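Local coordinates for protein Epf (Streptococcus pyogenes, PDB 4ES8) that acts as a cell-surface adhesin that binds to cells through an N-terminal domain containing a carbohydrate-binding module, at residues D213-V227 against S300-D314. Residues are numbered along the deposited sequence; the frame is centred on the assembly and turned at random. Where two conformers were deposited one is given.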
ATOM      1  N   ASP A 213      -0.903   3.486   5.316  1.00  6.74           N
ATOM      2  CA  ASP A 213       0.008   2.489   5.851  1.00  5.83           C
ATOM      3  C   ASP A 213      -0.537   2.043   7.213  1.00  9.95           C
ATOM      4  O   ASP A 213      -0.880   2.894   8.035  1.00  9.88           O
ATOM      5  CB  ASP A 213       1.399   3.120   5.961  1.00  6.93           C
ATOM      6  CG  ASP A 213       2.504   2.126   6.259  1.00  7.75           C
ATOM      7  OD1 ASP A 213       2.298   1.253   7.106  1.00  8.38           O
ATOM      8  OD2 ASP A 213       3.573   2.230   5.631  1.00 10.15           O
ATOM      9  N   VAL A 214      -0.666   0.716   7.432  1.00  7.43           N
ATOM     10  CA  VAL A 214      -1.173   0.199   8.722  1.00  7.67           C
ATOM     11  C   VAL A 214      -0.166  -0.785   9.335  1.00  9.72           C
ATOM     12  O   VAL A 214      -0.527  -1.608  10.186  1.00 10.13           O
ATOM     13  CB  VAL A 214      -2.568  -0.449   8.572  1.00 10.54           C
ATOM     14  CG1 VAL A 214      -3.616   0.608   8.258  1.00 10.48           C
ATOM     15  CG2 VAL A 214      -2.560  -1.560   7.520  1.00 10.54           C
ATOM     16  N   THR A 215       1.109  -0.657   8.948  1.00  7.24           N
ATOM     17  CA  THR A 215       2.160  -1.527   9.447  1.00  7.14           C
ATOM     18  C   THR A 215       2.295  -1.446  10.970  1.00 10.20           C
ATOM     19  O   THR A 215       2.403  -0.363  11.525  1.00  9.46           O
ATOM     20  CB  THR A 215       3.477  -1.112   8.803  1.00  8.19           C
ATOM     21  OG1 THR A 215       3.325  -1.141   7.374  1.00  8.14           O
ATOM     22  CG2 THR A 215       4.622  -1.991   9.210  1.00  9.83           C
ATOM     23  N   ASN A 216       2.382  -2.605  11.626  1.00  9.86           N
ATOM     24  CA  ASN A 216       2.659  -2.628  13.058  1.00 10.24           C
ATOM     25  C   ASN A 216       4.132  -2.397  13.287  1.00 12.87           C
ATOM     26  O   ASN A 216       4.967  -2.958  12.565  1.00 11.64           O
ATOM     27  CB  ASN A 216       2.249  -3.967  13.673  1.00 12.94           C
ATOM     28  CG  ASN A 216       0.761  -4.158  13.676  1.00 23.13           C
ATOM     29  OD1 ASN A 216       0.001  -3.265  14.062  1.00 18.40           O
ATOM     30  ND2 ASN A 216       0.329  -5.324  13.226  1.00 23.52           N
ATOM     31  N   PRO A 217       4.489  -1.617  14.320  1.00 10.81           N
ATOM     32  CA  PRO A 217       5.914  -1.446  14.620  1.00 10.40           C
ATOM     33  C   PRO A 217       6.534  -2.774  15.031  1.00 12.17           C
ATOM     34  O   PRO A 217       5.838  -3.649  15.570  1.00 12.66           O
ATOM     35  CB  PRO A 217       5.927  -0.454  15.786  1.00 12.48           C
ATOM     36  CG  PRO A 217       4.586  -0.588  16.426  1.00 16.25           C
ATOM     37  CD  PRO A 217       3.630  -0.921  15.299  1.00 12.79           C
ATOM     38  N   SER A 218       7.833  -2.915  14.788  1.00  9.75           N
ATOM     39  CA  SER A 218       8.591  -4.080  15.225  1.00  9.47           C
ATOM     40  C   SER A 218       8.618  -4.110  16.776  1.00 13.03           C
ATOM     41  O   SER A 218       8.175  -3.158  17.458  1.00 11.25           O
ATOM     42  CB  SER A 218      10.005  -4.011  14.665  1.00 10.99           C
ATOM     43  OG  SER A 218      10.665  -2.846  15.146  1.00 14.02           O
ATOM     44  N   GLN A 219       9.163  -5.197  17.308  1.00 11.45           N
ATOM     45  CA  GLN A 219       9.281  -5.396  18.750  0.50 11.63           C
ATOM     46  C   GLN A 219      10.715  -5.634  19.127  1.00 13.64           C
ATOM     47  O   GLN A 219      11.491  -6.101  18.297  1.00 12.73           O
ATOM     48  CB  GLN A 219       8.429  -6.593  19.227  0.50 12.84           C
ATOM     49  CG  GLN A 219       6.926  -6.425  19.010  0.50 17.00           C
ATOM     50  CD  GLN A 219       6.463  -7.050  17.721  0.50 25.24           C
ATOM     51  OE1 GLN A 219       6.851  -8.167  17.373  0.50 14.60           O
ATOM     52  NE2 GLN A 219       5.590  -6.360  17.005  0.50 24.03           N
ATOM     53  N   LEU A 220      11.067  -5.342  20.388  1.00 10.96           N
ATOM     54  CA  LEU A 220      12.434  -5.618  20.817  1.00 12.19           C
ATOM     55  C   LEU A 220      12.533  -7.110  21.179  1.00 16.06           C
ATOM     56  O   LEU A 220      11.789  -7.583  22.039  1.00 15.33           O
ATOM     57  CB  LEU A 220      12.842  -4.750  22.028  1.00 12.45           C
ATOM     58  CG  LEU A 220      14.312  -4.932  22.486  1.00 15.85           C
ATOM     59  CD1 LEU A 220      15.291  -4.322  21.497  1.00 15.56           C
ATOM     60  CD2 LEU A 220      14.534  -4.357  23.902  1.00 17.50           C
ATOM     61  N   ASP A 221      13.429  -7.833  20.505  1.00 14.33           N
ATOM     62  CA  ASP A 221      13.696  -9.245  20.772  1.00 15.14           C
ATOM     63  C   ASP A 221      14.682  -9.321  21.920  1.00 19.63           C
ATOM     64  O   ASP A 221      14.444 -10.042  22.883  1.00 19.37           O
ATOM     65  CB  ASP A 221      14.241  -9.956  19.516  1.00 16.74           C
ATOM     66  CG  ASP A 221      14.339 -11.471  19.614  1.00 29.93           C
ATOM     67  OD1 ASP A 221      13.660 -12.062  20.492  1.00 30.33           O
ATOM     68  OD2 ASP A 221      15.029 -12.073  18.758  1.00 36.60           O
ATOM     69  N   LYS A 222      15.776  -8.540  21.832  1.00 16.44           N
ATOM     70  CA  LYS A 222      16.791  -8.465  22.888  1.00 16.52           C
ATOM     71  C   LYS A 222      17.596  -7.197  22.747  1.00 18.64           C
ATOM     72  O   LYS A 222      17.745  -6.649  21.651  1.00 16.98           O
ATOM     73  CB  LYS A 222      17.709  -9.715  22.923  1.00 20.84           C
ATOM     74  CG  LYS A 222      18.572  -9.944  21.691  1.00 35.20           C
ATOM     75  CD  LYS A 222      19.550 -11.109  21.874  1.00 46.00           C
ATOM     76  CE  LYS A 222      20.484 -11.217  20.690  1.00 54.97           C
ATOM     77  NZ  LYS A 222      21.494 -12.292  20.872  1.00 61.57           N
ATOM     78  N   GLY A 223      18.086  -6.706  23.877  1.00 15.52           N
ATOM     79  CA  GLY A 223      18.922  -5.522  23.893  1.00 15.86           C
ATOM     80  C   GLY A 223      20.231  -5.851  24.572  1.00 20.41           C
ATOM     81  O   GLY A 223      20.239  -6.624  25.538  1.00 21.35           O
ATOM     82  N   VAL A 224      21.343  -5.311  24.046  1.00 17.95           N
ATOM     83  CA  VAL A 224      22.665  -5.534  24.645  1.00 18.64           C
ATOM     84  C   VAL A 224      23.298  -4.179  24.921  1.00 21.28           C
ATOM     85  O   VAL A 224      23.498  -3.377  24.004  1.00 20.95           O
ATOM     86  CB  VAL A 224      23.566  -6.436  23.755  1.00 23.15           C
ATOM     87  CG1 VAL A 224      25.007  -6.477  24.275  1.00 23.63           C
ATOM     88  CG2 VAL A 224      22.994  -7.849  23.645  1.00 22.73           C
ATOM     89  N   ALA A 225      23.573  -3.911  26.211  1.00 18.37           N
ATOM     90  CA  ALA A 225      24.210  -2.693  26.672  1.00 18.04           C
ATOM     91  C   ALA A 225      25.119  -3.038  27.828  1.00 20.43           C
ATOM     92  O   ALA A 225      24.724  -3.813  28.702  1.00 19.40           O
ATOM     93  CB  ALA A 225      23.164  -1.673  27.112  1.00 18.98           C
ATOM     94  N   TYR A 226      26.320  -2.466  27.825  1.00 19.32           N
ATOM     95  CA  TYR A 226      27.285  -2.681  28.905  1.00 19.30           C
ATOM     96  C   TYR A 226      27.706  -1.347  29.489  1.00 22.09           C
ATOM     97  O   TYR A 226      27.845  -0.363  28.757  1.00 21.42           O
ATOM     98  CB  TYR A 226      28.519  -3.466  28.394  1.00 20.74           C
ATOM     99  CG  TYR A 226      28.199  -4.770  27.687  1.00 23.54           C
ATOM    100  CD1 TYR A 226      27.450  -5.761  28.314  1.00 25.45           C
ATOM    101  CD2 TYR A 226      28.702  -5.039  26.417  1.00 25.27           C
ATOM    102  CE1 TYR A 226      27.172  -6.971  27.677  1.00 28.97           C
ATOM    103  CE2 TYR A 226      28.451  -6.255  25.779  1.00 26.45           C
ATOM    104  CZ  TYR A 226      27.690  -7.219  26.415  1.00 34.97           C
ATOM    105  OH  TYR A 226      27.423  -8.407  25.782  1.00 36.61           O
ATOM    106  N   VAL A 227      27.912  -1.302  30.821  1.00 20.61           N
ATOM    107  CA  VAL A 227      28.361  -0.083  31.523  1.00 21.67           C
ATOM    108  C   VAL A 227      29.646   0.485  30.858  1.00 25.68           C
ATOM    109  O   VAL A 227      30.523  -0.286  30.474  1.00 25.49           O
ATOM    110  CB  VAL A 227      28.589  -0.356  33.037  1.00 26.07           C
ATOM    111  CG1 VAL A 227      27.265  -0.449  33.781  1.00 25.56           C
ATOM    112  CG2 VAL A 227      29.413  -1.628  33.264  1.00 26.53           C
ATOM    113  N   SER A 300       2.772   4.421   9.643  1.00  8.16           N
ATOM    114  CA  SER A 300       1.425   4.083  10.100  1.00  7.57           C
ATOM    115  C   SER A 300       1.024   4.871  11.354  1.00  9.56           C
ATOM    116  O   SER A 300      -0.157   4.908  11.702  1.00 10.54           O
ATOM    117  CB  SER A 300       1.347   2.595  10.403  1.00  8.53           C
ATOM    118  OG  SER A 300       2.101   2.325  11.578  1.00  8.70           O
ATOM    119  N   LYS A 301       2.039   5.415  12.065  1.00  8.79           N
ATOM    120  CA  LYS A 301       1.926   6.176  13.315  1.00  9.45           C
ATOM    121  C   LYS A 301       1.602   5.287  14.517  1.00 13.46           C
ATOM    122  O   LYS A 301       1.316   5.804  15.603  1.00 14.69           O
ATOM    123  CB  LYS A 301       0.893   7.334  13.223  1.00 10.72           C
ATOM    124  CG  LYS A 301       1.079   8.260  12.020  1.00 15.07           C
ATOM    125  CD  LYS A 301       2.438   8.933  12.064  1.00 15.62           C
ATOM    126  CE  LYS A 301       2.707   9.849  10.901  1.00 30.69           C
ATOM    127  NZ  LYS A 301       4.123  10.311  10.959  1.00 41.32           N
ATOM    128  N   LYS A 302       1.645   3.955  14.336  1.00 10.17           N
ATOM    129  CA  LYS A 302       1.398   3.013  15.424  1.00  9.52           C
ATOM    130  C   LYS A 302       2.622   2.904  16.323  1.00 12.70           C
ATOM    131  O   LYS A 302       3.738   2.806  15.821  1.00 10.96           O
ATOM    132  CB  LYS A 302       1.009   1.639  14.857  1.00 10.71           C
ATOM    133  CG  LYS A 302      -0.338   1.643  14.154  1.00 11.61           C
ATOM    134  CD  LYS A 302      -0.571   0.274  13.522  1.00 15.33           C
ATOM    135  CE  LYS A 302      -1.934   0.172  12.901  1.00 18.70           C
ATOM    136  NZ  LYS A 302      -2.199  -1.223  12.475  1.00 22.51           N
ATOM    137  N   THR A 303       2.398   2.917  17.665  1.00 10.74           N
ATOM    138  CA  THR A 303       3.476   2.816  18.649  0.50 10.23           C
ATOM    139  C   THR A 303       3.390   1.477  19.374  1.00 13.93           C
ATOM    140  O   THR A 303       2.290   1.013  19.698  1.00 12.99           O
ATOM    141  CB  THR A 303       3.427   4.010  19.618  0.50 14.47           C
ATOM    142  OG1 THR A 303       3.467   5.217  18.856  0.50 13.09           O
ATOM    143  CG2 THR A 303       4.582   4.008  20.639  0.50 10.64           C
ATOM    144  N   SER A 304       4.549   0.864  19.601  1.00  9.87           N
ATOM    145  CA  SER A 304       4.687  -0.408  20.301  1.00  9.76           C
ATOM    146  C   SER A 304       4.426  -0.246  21.782  1.00 13.66           C
ATOM    147  O   SER A 304       4.354   0.879  22.302  1.00 12.72           O
ATOM    148  CB  SER A 304       6.137  -0.892  20.169  1.00 11.38           C
ATOM    149  OG  SER A 304       7.014  -0.090  20.959  1.00 12.96           O
ATOM    150  N   LYS A 305       4.365  -1.389  22.473  1.00 13.49           N
ATOM    151  CA  LYS A 305       4.343  -1.415  23.932  0.50 13.35           C
ATOM    152  C   LYS A 305       5.729  -0.969  24.380  1.00 16.49           C
ATOM    153  O   LYS A 305       6.657  -0.983  23.555  1.00 13.31           O
ATOM    154  CB  LYS A 305       4.061  -2.848  24.436  0.50 15.96           C
ATOM    155  CG  LYS A 305       2.643  -3.360  24.225  0.50 27.59           C
ATOM    156  CD  LYS A 305       2.526  -4.788  24.746  0.50 37.78           C
ATOM    157  CE  LYS A 305       1.113  -5.309  24.707  0.50 51.11           C
ATOM    158  NZ  LYS A 305       1.020  -6.671  25.297  0.50 58.50           N
ATOM    159  N   ASP A 306       5.914  -0.636  25.661  1.00 13.36           N
ATOM    160  CA  ASP A 306       7.255  -0.311  26.127  1.00 12.73           C
ATOM    161  C   ASP A 306       8.007  -1.610  26.320  1.00 14.79           C
ATOM    162  O   ASP A 306       7.444  -2.551  26.878  1.00 15.15           O
ATOM    163  CB  ASP A 306       7.199   0.461  27.458  1.00 13.51           C
ATOM    164  CG  ASP A 306       6.723   1.893  27.350  1.00 18.97           C
ATOM    165  OD1 ASP A 306       6.895   2.499  26.266  1.00 15.80           O
ATOM    166  OD2 ASP A 306       6.252   2.438  28.379  1.00 25.80           O
ATOM    167  N   PHE A 307       9.258  -1.678  25.845  1.00 10.00           N
ATOM    168  CA  PHE A 307      10.114  -2.860  26.053  1.00 10.22           C
ATOM    169  C   PHE A 307      11.213  -2.496  27.032  1.00 13.77           C
ATOM    170  O   PHE A 307      11.644  -1.343  27.065  1.00 13.77           O
ATOM    171  CB  PHE A 307      10.743  -3.341  24.741  1.00 11.95           C
ATOM    172  CG  PHE A 307       9.742  -3.608  23.648  1.00 12.75           C
ATOM    173  CD1 PHE A 307       8.945  -4.744  23.676  1.00 16.14           C
ATOM    174  CD2 PHE A 307       9.551  -2.691  22.624  1.00 13.08           C
ATOM    175  CE1 PHE A 307       7.988  -4.968  22.685  1.00 16.02           C
ATOM    176  CE2 PHE A 307       8.615  -2.929  21.618  1.00 16.61           C
ATOM    177  CZ  PHE A 307       7.816  -4.051  21.677  1.00 15.80           C
ATOM    178  N   PHE A 308      11.694  -3.472  27.802  1.00 13.34           N
ATOM    179  CA  PHE A 308      12.752  -3.230  28.787  1.00 12.89           C
ATOM    180  C   PHE A 308      13.807  -4.298  28.711  1.00 17.14           C
ATOM    181  O   PHE A 308      13.508  -5.474  28.456  1.00 17.39           O
ATOM    182  CB  PHE A 308      12.164  -3.206  30.217  1.00 14.19           C
ATOM    183  CG  PHE A 308      11.078  -2.187  30.434  1.00 14.77           C
ATOM    184  CD1 PHE A 308      11.386  -0.899  30.848  1.00 16.69           C
ATOM    185  CD2 PHE A 308       9.742  -2.501  30.176  1.00 16.43           C
ATOM    186  CE1 PHE A 308      10.377   0.055  31.032  1.00 17.36           C
ATOM    187  CE2 PHE A 308       8.739  -1.543  30.337  1.00 17.74           C
ATOM    188  CZ  PHE A 308       9.062  -0.273  30.775  1.00 16.48           C
ATOM    189  N   PHE A 309      15.053  -3.905  28.999  1.00 12.15           N
ATOM    190  CA  PHE A 309      16.153  -4.844  29.080  1.00 12.10           C
ATOM    191  C   PHE A 309      17.165  -4.278  30.051  1.00 17.08           C
ATOM    192  O   PHE A 309      17.235  -3.058  30.234  1.00 14.87           O
ATOM    193  CB  PHE A 309      16.783  -5.166  27.701  1.00 12.88           C
ATOM    194  CG  PHE A 309      17.584  -4.052  27.070  1.00 13.06           C
ATOM    195  CD1 PHE A 309      16.954  -3.051  26.330  1.00 14.76           C
ATOM    196  CD2 PHE A 309      18.973  -4.013  27.186  1.00 14.72           C
ATOM    197  CE1 PHE A 309      17.698  -2.014  25.751  1.00 15.06           C
ATOM    198  CE2 PHE A 309      19.719  -2.999  26.570  1.00 17.50           C
ATOM    199  CZ  PHE A 309      19.079  -2.005  25.860  1.00 16.40           C
ATOM    200  N   GLU A 310      17.958  -5.166  30.657  1.00 15.66           N
ATOM    201  CA  GLU A 310      18.971  -4.721  31.607  1.00 15.27           C
ATOM    202  C   GLU A 310      20.318  -4.489  30.986  1.00 18.08           C
ATOM    203  O   GLU A 310      20.763  -5.262  30.141  1.00 17.29           O
ATOM    204  CB  GLU A 310      19.150  -5.769  32.712  1.00 16.44           C
ATOM    205  CG  GLU A 310      18.059  -5.728  33.773  1.00 20.44           C
ATOM    206  CD  GLU A 310      18.238  -6.718  34.910  1.00 39.82           C
ATOM    207  OE1 GLU A 310      19.356  -7.263  35.070  1.00 31.73           O
ATOM    208  OE2 GLU A 310      17.258  -6.933  35.660  1.00 31.01           O
ATOM    209  N   VAL A 311      21.017  -3.478  31.501  1.00 15.68           N
ATOM    210  CA  VAL A 311      22.435  -3.236  31.228  1.00 17.24           C
ATOM    211  C   VAL A 311      23.180  -4.377  31.937  1.00 25.24           C
ATOM    212  O   VAL A 311      22.802  -4.760  33.041  1.00 24.13           O
ATOM    213  CB  VAL A 311      22.886  -1.844  31.762  1.00 19.90           C
ATOM    214  CG1 VAL A 311      24.402  -1.643  31.646  1.00 19.84           C
ATOM    215  CG2 VAL A 311      22.146  -0.699  31.092  1.00 18.77           C
ATOM    216  N   GLY A 312      24.211  -4.911  31.322  1.00 25.71           N
ATOM    217  CA  GLY A 312      24.984  -5.961  31.974  1.00 27.00           C
ATOM    218  C   GLY A 312      26.451  -5.608  32.075  1.00 32.90           C
ATOM    219  O   GLY A 312      26.851  -4.468  31.827  1.00 30.22           O
ATOM    220  N   ILE A 313      27.242  -6.588  32.503  1.00 35.27           N
ATOM    221  CA  ILE A 313      28.701  -6.534  32.575  1.00 36.36           C
ATOM    222  C   ILE A 313      29.184  -7.285  31.334  1.00 41.44           C
ATOM    223  O   ILE A 313      28.723  -8.402  31.097  1.00 42.40           O
ATOM    224  CB  ILE A 313      29.234  -7.143  33.919  1.00 39.46           C
ATOM    225  CG1 ILE A 313      28.676  -6.407  35.179  1.00 39.57           C
ATOM    226  CG2 ILE A 313      30.775  -7.257  33.944  1.00 40.36           C
ATOM    227  CD1 ILE A 313      29.039  -4.861  35.348  1.00 42.75           C
ATOM    228  N   ASP A 314      30.055  -6.659  30.524  1.00 38.32           N
ATOM    229  CA  ASP A 314      30.600  -7.241  29.293  1.00 39.05           C
ATOM    230  C   ASP A 314      31.216  -8.630  29.584  1.00 47.11           C
ATOM    231  O   ASP A 314      32.179  -8.710  30.353  1.00 47.03           O
ATOM    232  CB  ASP A 314      31.638  -6.292  28.663  1.00 40.27           C
ATOM    233  CG  ASP A 314      32.046  -6.623  27.235  1.00 45.43           C
ATOM    234  OD1 ASP A 314      31.994  -7.820  26.857  1.00 45.56           O
ATOM    235  OD2 ASP A 314      32.465  -5.698  26.514  1.00 47.75           O
TER
HETATM  236  O   HOH W   1      -2.178   3.369  10.431  1.00 11.45           O
HETATM  237  O   HOH W   2      -2.683  -2.583  14.817  1.00 33.05           O
HETATM  238  O   HOH W   3      22.307  -5.931  28.000  1.00 22.89           O
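The CA of Gly223 lies over the centre of the Phe309 ring, a CH-pi contact 3.6 Å from CA to centroid. Phe309 CG sits between its backbone N and carbonyl carbon (chi1 71°), which brings the ring face against the glycine. Ala225 CB touches the edge of the same ring. Leu220 is wedged between two aromatics: its CB packs on Phe307 CG, and its CD2 reaches Phe309 CD1 at 3.7 Å. Its backbone N stands over the centre of the Phe307 ring, with Lys305 O above the opposite face.

At one end, Tyr226 and Gly312 form a single beta bridge. Gly312 N gives a nearly straight hydrogen bond to Ala225 O (2.9 Å), in the carbonyl plane. Val227 N makes a weak one to Gly312 O (3.5 Å). The Tyr226 ring stacks on the carboxylate of Asp314, the planes 15° apart. Asp314 CA sits over the ring centre, while Asp314 OD1 bonds to Lys316 N.

At the other end, Ser300 OG donates to Thr215 O at 2.7 Å and accepts from Lys302 N, closing an ST turn. The extended Lys302 crosses Pro217 at about a right angle. Its NZ donates a hydrogen bond to Val214 O (2.9 Å), tilted 33° from the carbonyl plane. The same NZ bonds weakly to Asn216 OD1 (3.4 Å), and a water also links them. Asn216 ND2 bonds to Asp240 OD2. Asp213 OD1 takes OG1 and N of Thr215, the latter forming an Asx turn, and OD2 bonds to His112.

The segments run roughly parallel along what is probably the fibronectin-like domain, starting where strand 202-213 of the neighbouring sheet ends. The contact joins the edge strands 219-224 and 307-310 of two sheets mainly through apolar and aromatic side chains, with polar bonds concentrated at its ends.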